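Local coordinates for fiber (Human adenovirus 26, PDB 6FJN), which forms the trimeric knob domain at the tip of the viral fibre, which probably attaches the virion to receptors on the host cell, at residues R1-T6 with T27-G32; S33-N38 with F178-Q183. One frame throughout, in Å; residues are numbered along the deposited sequence. Where two conformers were deposited one is given.

Contact 1 (R1-T6 with T27-G32)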
loop_
_atom_site.group_PDB
_atom_site.type_symbol
_atom_site.label_atom_id
_atom_site.label_comp_id
_atom_site.label_asym_id
_atom_site.label_seq_id
_atom_site.Cartn_x
_atom_site.Cartn_y
_atom_site.Cartn_z
ATOM N N ARG A 1 18.138 -15.216 -2.101
ATOM C CA ARG A 1 17.956 -13.945 -1.333
ATOM C C ARG A 1 16.695 -13.177 -1.757
ATOM O O ARG A 1 16.238 -13.250 -2.899
ATOM C CB ARG A 1 19.236 -13.107 -1.329
ATOM C CG ARG A 1 19.378 -12.169 -0.125
ATOM C CD ARG A 1 19.015 -10.713 -0.459
ATOM N NE ARG A 1 18.088 -10.059 0.476
ATOM C CZ ARG A 1 18.214 -9.944 1.799
ATOM N NH1 ARG A 1 19.296 -10.359 2.440
ATOM N NH2 ARG A 1 17.249 -9.316 2.480
ATOM N N ARG A 2 16.100 -12.513 -0.771
ATOM C CA ARG A 2 14.721 -12.053 -0.836
ATOM C C ARG A 2 14.538 -10.571 -1.014
ATOM O O ARG A 2 13.414 -10.181 -1.162
ATOM C CB ARG A 2 13.891 -12.508 0.378
ATOM C CG ARG A 2 13.251 -13.904 0.287
ATOM C CD ARG A 2 13.918 -14.836 -0.727
ATOM N NE ARG A 2 13.068 -15.217 -1.869
ATOM C CZ ARG A 2 13.474 -16.045 -2.838
ATOM N NH1 ARG A 2 12.678 -16.385 -3.853
ATOM N NH2 ARG A 2 14.693 -16.548 -2.792
ATOM N N THR A 3 15.590 -9.758 -1.087
ATOM C CA THR A 3 15.433 -8.333 -1.407
ATOM C C THR A 3 16.400 -7.933 -2.516
ATOM O O THR A 3 17.612 -8.183 -2.456
ATOM C CB THR A 3 15.494 -7.396 -0.161
ATOM O OG1 THR A 3 14.256 -7.524 0.616
ATOM C CG2 THR A 3 15.673 -5.983 -0.552
ATOM N N LEU A 4 15.880 -7.280 -3.544
ATOM C CA LEU A 4 16.677 -6.569 -4.553
ATOM C C LEU A 4 16.519 -5.093 -4.276
ATOM O O LEU A 4 15.372 -4.615 -4.057
ATOM C CB LEU A 4 16.153 -6.792 -5.937
ATOM C CG LEU A 4 16.364 -8.017 -6.744
ATOM C CD1 LEU A 4 15.740 -7.816 -8.126
ATOM C CD2 LEU A 4 17.849 -8.233 -6.867
ATOM N N TRP A 5 17.615 -4.326 -4.257
ATOM C CA TRP A 5 17.462 -2.922 -3.978
ATOM C C TRP A 5 18.577 -2.095 -4.563
ATOM O O TRP A 5 19.605 -2.595 -5.068
ATOM C CB TRP A 5 17.323 -2.706 -2.476
ATOM C CG TRP A 5 18.510 -2.904 -1.592
ATOM C CD1 TRP A 5 19.734 -3.401 -1.888
ATOM C CD2 TRP A 5 18.528 -2.545 -0.213
ATOM N NE1 TRP A 5 20.531 -3.373 -0.755
ATOM C CE2 TRP A 5 19.791 -2.869 0.284
ATOM C CE3 TRP A 5 17.572 -2.021 0.670
ATOM C CZ2 TRP A 5 20.148 -2.621 1.620
ATOM C CZ3 TRP A 5 17.911 -1.820 1.987
ATOM C CH2 TRP A 5 19.181 -2.083 2.441
ATOM N N THR A 6 18.377 -0.789 -4.472
ATOM C CA THR A 6 19.364 0.203 -4.850
ATOM C C THR A 6 20.331 0.545 -3.769
ATOM O O THR A 6 21.273 1.316 -3.999
ATOM C CB THR A 6 18.664 1.535 -5.196
ATOM O OG1 THR A 6 17.769 1.905 -4.122
ATOM C CG2 THR A 6 17.877 1.388 -6.436
ATOM N N THR A 27 13.284 -0.627 -3.379
ATOM C CA THR A 27 13.459 -1.888 -2.696
ATOM C C THR A 27 12.343 -2.815 -3.114
ATOM O O THR A 27 11.159 -2.433 -3.042
ATOM C CB THR A 27 13.399 -1.653 -1.172
ATOM O OG1 THR A 27 14.368 -0.677 -0.789
ATOM C CG2 THR A 27 13.676 -2.907 -0.366
ATOM N N LEU A 28 12.711 -4.018 -3.549
ATOM C CA LEU A 28 11.766 -5.042 -3.965
ATOM C C LEU A 28 11.982 -6.233 -3.038
ATOM O O LEU A 28 13.055 -6.866 -3.066
ATOM C CB LEU A 28 12.020 -5.433 -5.413
ATOM C CG LEU A 28 11.934 -4.345 -6.456
ATOM C CD1 LEU A 28 12.268 -4.911 -7.829
ATOM C CD2 LEU A 28 10.597 -3.642 -6.461
ATOM N N THR A 29 10.977 -6.544 -2.204
ATOM C CA THR A 29 11.082 -7.633 -1.257
ATOM C C THR A 29 10.136 -8.753 -1.671
ATOM O O THR A 29 8.916 -8.521 -1.810
ATOM C CB THR A 29 10.752 -7.160 0.154
ATOM O OG1 THR A 29 11.692 -6.130 0.535
ATOM C CG2 THR A 29 10.792 -8.342 1.127
ATOM N N LYS A 30 10.671 -9.924 -1.901
ATOM C CA LYS A 30 9.883 -11.060 -2.325
ATOM C C LYS A 30 9.053 -11.578 -1.157
ATOM O O LYS A 30 9.585 -11.994 -0.122
ATOM C CB LYS A 30 10.851 -12.120 -2.827
ATOM C CG LYS A 30 10.334 -13.460 -3.208
ATOM C CD LYS A 30 9.421 -13.341 -4.367
ATOM C CE LYS A 30 9.317 -14.740 -5.023
ATOM N NZ LYS A 30 8.377 -14.734 -6.164
ATOM N N CYS A 31 7.719 -11.609 -1.366
ATOM C CA CYS A 31 6.752 -12.165 -0.466
ATOM C C CYS A 31 5.945 -13.261 -1.203
ATOM O O CYS A 31 4.788 -13.010 -1.606
ATOM C CB CYS A 31 5.823 -11.087 0.069
ATOM S SG CYS A 31 6.658 -9.760 0.970
ATOM N N GLY A 32 6.569 -14.359 -1.541
ATOM C CA GLY A 32 5.874 -15.398 -2.237
ATOM C C GLY A 32 5.467 -14.973 -3.605
ATOM O O GLY A 32 6.298 -14.534 -4.407
#
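The hydroxyl branches of Thr3 and Thr29 meet at a slant, hydrogen-bonded OG1 to OG1 at 2.9 Å. The two residues form a non-hydrogen-bonded backbone pair of the antiparallel strands 3-5 and 27-31, whose directions differ by 170°. The Thr3 side chain begins with CB beside the backbone carbonyl of Leu28, 3.8 Å from Leu28 O. Its OG1 lies anti to the carbonyl carbon (chi1 -73°), which brings the hydroxyl to Thr29, while CG2, anti to the backbone N, meets Thr27 CG2 at 3.7 Å. The hydroxyl thus binds Thr29 and the methyl packs on Thr27. Beyond Thr27, the Trp5 indole presents an edge, its CE3 3.8 Å from Thr27 OG1. The polar ends reach further: Thr29 OG1 is also bonded to Gln34 NE2 of the second subunit, which carries the threonine network across the trimer interface, and Trp5 NE1 to Ser89 O.

Between these pairs, Leu4 and Leu28 exchange two backbone hydrogen bonds, the shorter running from Leu28 N to Leu4 O at 2.8 Å. Their side chains lie on the reverse face. Lys30 N bonds Arg2 O at 2.9 Å, after which the lysine chain runs on to put NZ 2.7 Å from Gly32 O. Lys30 belongs to the L-glutamate site observed in this protein; its amine also reaches Pro100 O and makes a salt bridge with Glu184, which would partly offset its positive charge.

The pairing lies within the subunit-contacting antiparallel sheet of the fibre-knob beta sandwich, where strand 3-5 is flanked on its other edge by strand 83-86 and strand 22-31 by strand 34-43, and the threonine face packs on the second subunit, including its Ser33 and Leu181.

Contact 2 (S33-N38 with F178-Q183)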
loop_
_atom_site.group_PDB
_atom_site.type_symbol
_atom_site.label_atom_id
_atom_site.label_comp_id
_atom_site.label_asym_id
_atom_site.label_seq_id
_atom_site.Cartn_x
_atom_site.Cartn_y
_atom_site.Cartn_z
ATOM N N SER A 33 4.168 -15.012 -3.894
ATOM C CA SER A 33 3.611 -14.687 -5.206
ATOM C C SER A 33 3.544 -13.189 -5.506
ATOM O O SER A 33 3.098 -12.733 -6.599
ATOM C CB SER A 33 2.217 -15.297 -5.226
ATOM O OG SER A 33 1.454 -14.900 -6.346
ATOM N N GLN A 34 3.929 -12.387 -4.520
ATOM C CA GLN A 34 4.017 -10.929 -4.744
ATOM C C GLN A 34 5.370 -10.386 -4.340
ATOM O O GLN A 34 6.021 -10.964 -3.466
ATOM C CB GLN A 34 2.934 -10.158 -3.981
ATOM C CG GLN A 34 1.537 -10.459 -4.490
ATOM C CD GLN A 34 0.500 -9.679 -3.659
ATOM O OE1 GLN A 34 0.411 -8.457 -3.700
ATOM N NE2 GLN A 34 -0.273 -10.398 -2.891
ATOM N N VAL A 35 5.776 -9.312 -4.967
ATOM C CA VAL A 35 6.825 -8.453 -4.456
ATOM C C VAL A 35 6.160 -7.282 -3.737
ATOM O O VAL A 35 5.196 -6.690 -4.246
ATOM C CB VAL A 35 7.728 -7.968 -5.581
ATOM C CG1 VAL A 35 8.457 -6.699 -5.215
ATOM C CG2 VAL A 35 8.715 -9.044 -5.933
ATOM N N LEU A 36 6.698 -6.926 -2.548
ATOM C CA LEU A 36 6.390 -5.720 -1.846
ATOM C C LEU A 36 7.437 -4.689 -2.230
ATOM O O LEU A 36 8.638 -4.887 -1.933
ATOM C CB LEU A 36 6.411 -5.996 -0.333
ATOM C CG LEU A 36 6.094 -4.833 0.578
ATOM C CD1 LEU A 36 4.692 -4.308 0.379
ATOM C CD2 LEU A 36 6.334 -5.220 2.028
ATOM N N GLY A 37 7.011 -3.649 -2.909
ATOM C CA GLY A 37 7.917 -2.639 -3.388
ATOM C C GLY A 37 7.802 -1.322 -2.629
ATOM O O GLY A 37 6.728 -0.980 -2.097
ATOM N N ASN A 38 8.893 -0.553 -2.653
ATOM C CA ASN A 38 8.929 0.743 -1.970
ATOM C C ASN A 38 9.820 1.637 -2.822
ATOM O O ASN A 38 10.986 1.242 -3.104
ATOM C CB ASN A 38 9.470 0.520 -0.582
ATOM C CG ASN A 38 9.557 1.754 0.237
ATOM O OD1 ASN A 38 10.519 2.515 0.077
ATOM N ND2 ASN A 38 8.708 1.946 1.245
ATOM N N PHE A 178 3.934 -0.430 -2.787
ATOM C CA PHE A 178 3.105 -1.080 -3.794
ATOM C C PHE A 178 3.384 -2.555 -3.803
ATOM O O PHE A 178 4.334 -3.025 -3.109
ATOM C CB PHE A 178 3.359 -0.453 -5.176
ATOM C CG PHE A 178 4.759 -0.608 -5.690
ATOM C CD1 PHE A 178 5.772 0.237 -5.278
ATOM C CD2 PHE A 178 5.063 -1.595 -6.614
ATOM C CE1 PHE A 178 7.057 0.105 -5.780
ATOM C CE2 PHE A 178 6.356 -1.749 -7.105
ATOM C CZ PHE A 178 7.359 -0.869 -6.687
ATOM N N SER A 179 2.625 -3.338 -4.544
ATOM C CA SER A 179 2.969 -4.729 -4.753
ATOM C C SER A 179 2.608 -5.137 -6.158
ATOM O O SER A 179 1.861 -4.412 -6.863
ATOM C CB SER A 179 2.285 -5.662 -3.754
ATOM O OG SER A 179 0.907 -5.829 -4.057
ATOM N N TYR A 180 3.131 -6.277 -6.597
ATOM C CA TYR A 180 2.756 -6.865 -7.876
ATOM C C TYR A 180 2.973 -8.325 -7.858
ATOM O O TYR A 180 3.775 -8.865 -7.086
ATOM C CB TYR A 180 3.525 -6.191 -9.061
ATOM C CG TYR A 180 5.044 -6.315 -8.941
ATOM C CD1 TYR A 180 5.711 -7.401 -9.542
ATOM C CD2 TYR A 180 5.800 -5.369 -8.301
ATOM C CE1 TYR A 180 7.079 -7.500 -9.480
ATOM C CE2 TYR A 180 7.191 -5.462 -8.238
ATOM C CZ TYR A 180 7.823 -6.532 -8.839
ATOM O OH TYR A 180 9.190 -6.581 -8.701
ATOM N N LEU A 181 2.251 -9.010 -8.746
ATOM C CA LEU A 181 2.362 -10.447 -8.908
ATOM C C LEU A 181 3.638 -10.794 -9.643
ATOM O O LEU A 181 3.996 -10.146 -10.594
ATOM C CB LEU A 181 1.168 -10.985 -9.702
ATOM C CG LEU A 181 -0.155 -11.094 -8.948
ATOM C CD1 LEU A 181 -0.639 -9.911 -8.157
ATOM C CD2 LEU A 181 -1.232 -11.579 -9.929
ATOM N N THR A 182 4.289 -11.836 -9.191
ATOM C CA THR A 182 5.575 -12.217 -9.779
ATOM C C THR A 182 5.494 -13.375 -10.756
ATOM O O THR A 182 4.589 -14.252 -10.696
ATOM C CB THR A 182 6.571 -12.574 -8.693
ATOM O OG1 THR A 182 6.041 -13.686 -7.957
ATOM C CG2 THR A 182 6.831 -11.461 -7.695
ATOM N N GLN A 183 6.499 -13.420 -11.642
ATOM C CA GLN A 183 6.821 -14.565 -12.456
ATOM C C GLN A 183 7.492 -15.672 -11.489
ATOM O O GLN A 183 8.012 -15.303 -10.407
ATOM C CB GLN A 183 7.853 -14.101 -13.535
ATOM C CG GLN A 183 8.037 -15.036 -14.709
ATOM C CD GLN A 183 6.891 -15.018 -15.718
ATOM O OE1 GLN A 183 5.930 -14.277 -15.589
ATOM N NE2 GLN A 183 6.980 -15.920 -16.730
HETATM O O HOH W 1 2.344 -14.323 -9.071
#
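Phe178 and Gly37 exchange two backbone hydrogen bonds, Gly37 N reaching Phe178 O at 2.8 Å. The Phe178 ring, its CG between the backbone N and the carbonyl carbon (chi1 63°), folds over the glycine: Gly37 CA lies 3.9 Å from the ring centroid, 17° off the normal, in a CH-pi contact. Ser179 points to the other face, where its OG donates to Gln34 OE1 at 2.7 Å, nearly straight along the amide C=O. Both groups also reach the third subunit, Ser179 OG being hydrogen-bonded to its Thr177 OG1 and Gln34 NE2 to its Thr29 OG1 and Leu36 O.

These strands, 34-43 and 176-181, belong to the sheet of the fibre knob's antiparallel beta sandwich that packs about the trimer axis. Tyr180 and Val35 are joined by two backbone hydrogen bonds, Val35 N to Tyr180 O at 2.9 Å and Tyr180 N to Val35 O. The tyrosine ring turns to the sandwich interior, with Val35 CB in a CH-pi contact 3.5 Å above its plane and displaced toward the rim, and its OH is bonded to Phe101 O. Leu181 returns to the subunit interface, packing on Thr27 of the third subunit, while Thr182 OG1 is hydrogen-bonded to Glu184. Thr182 N bonds Ser33 O at 3.0 Å, coming from 44° above the carbonyl plane, and Thr182 CG2 meets Val35 CG2 at 3.5 Å.

The two contacts share one sheet and are joined by a tight turn at Gly32 and Ser33, so that strand 22-31 of contact 1 pairs directly with strand 34-43 of contact 2. Thr29 O and Leu36 N, 2.8 Å apart, probably form one of the hydrogen bonds between them. Both are largely buried, but contact 1 has an exposed end at Arg2. Threonine hydroxyls and leucines mark the first; in the second, rings lie over Gly37 and Val35 on one face and a serine–amide bond on the other. L-glutamate has been seen bound at Lys30, Thr182 and, covalently, Gln183; here Glu184, next in the chain, bonds Lys30 and Thr182, consistent with its filling that position.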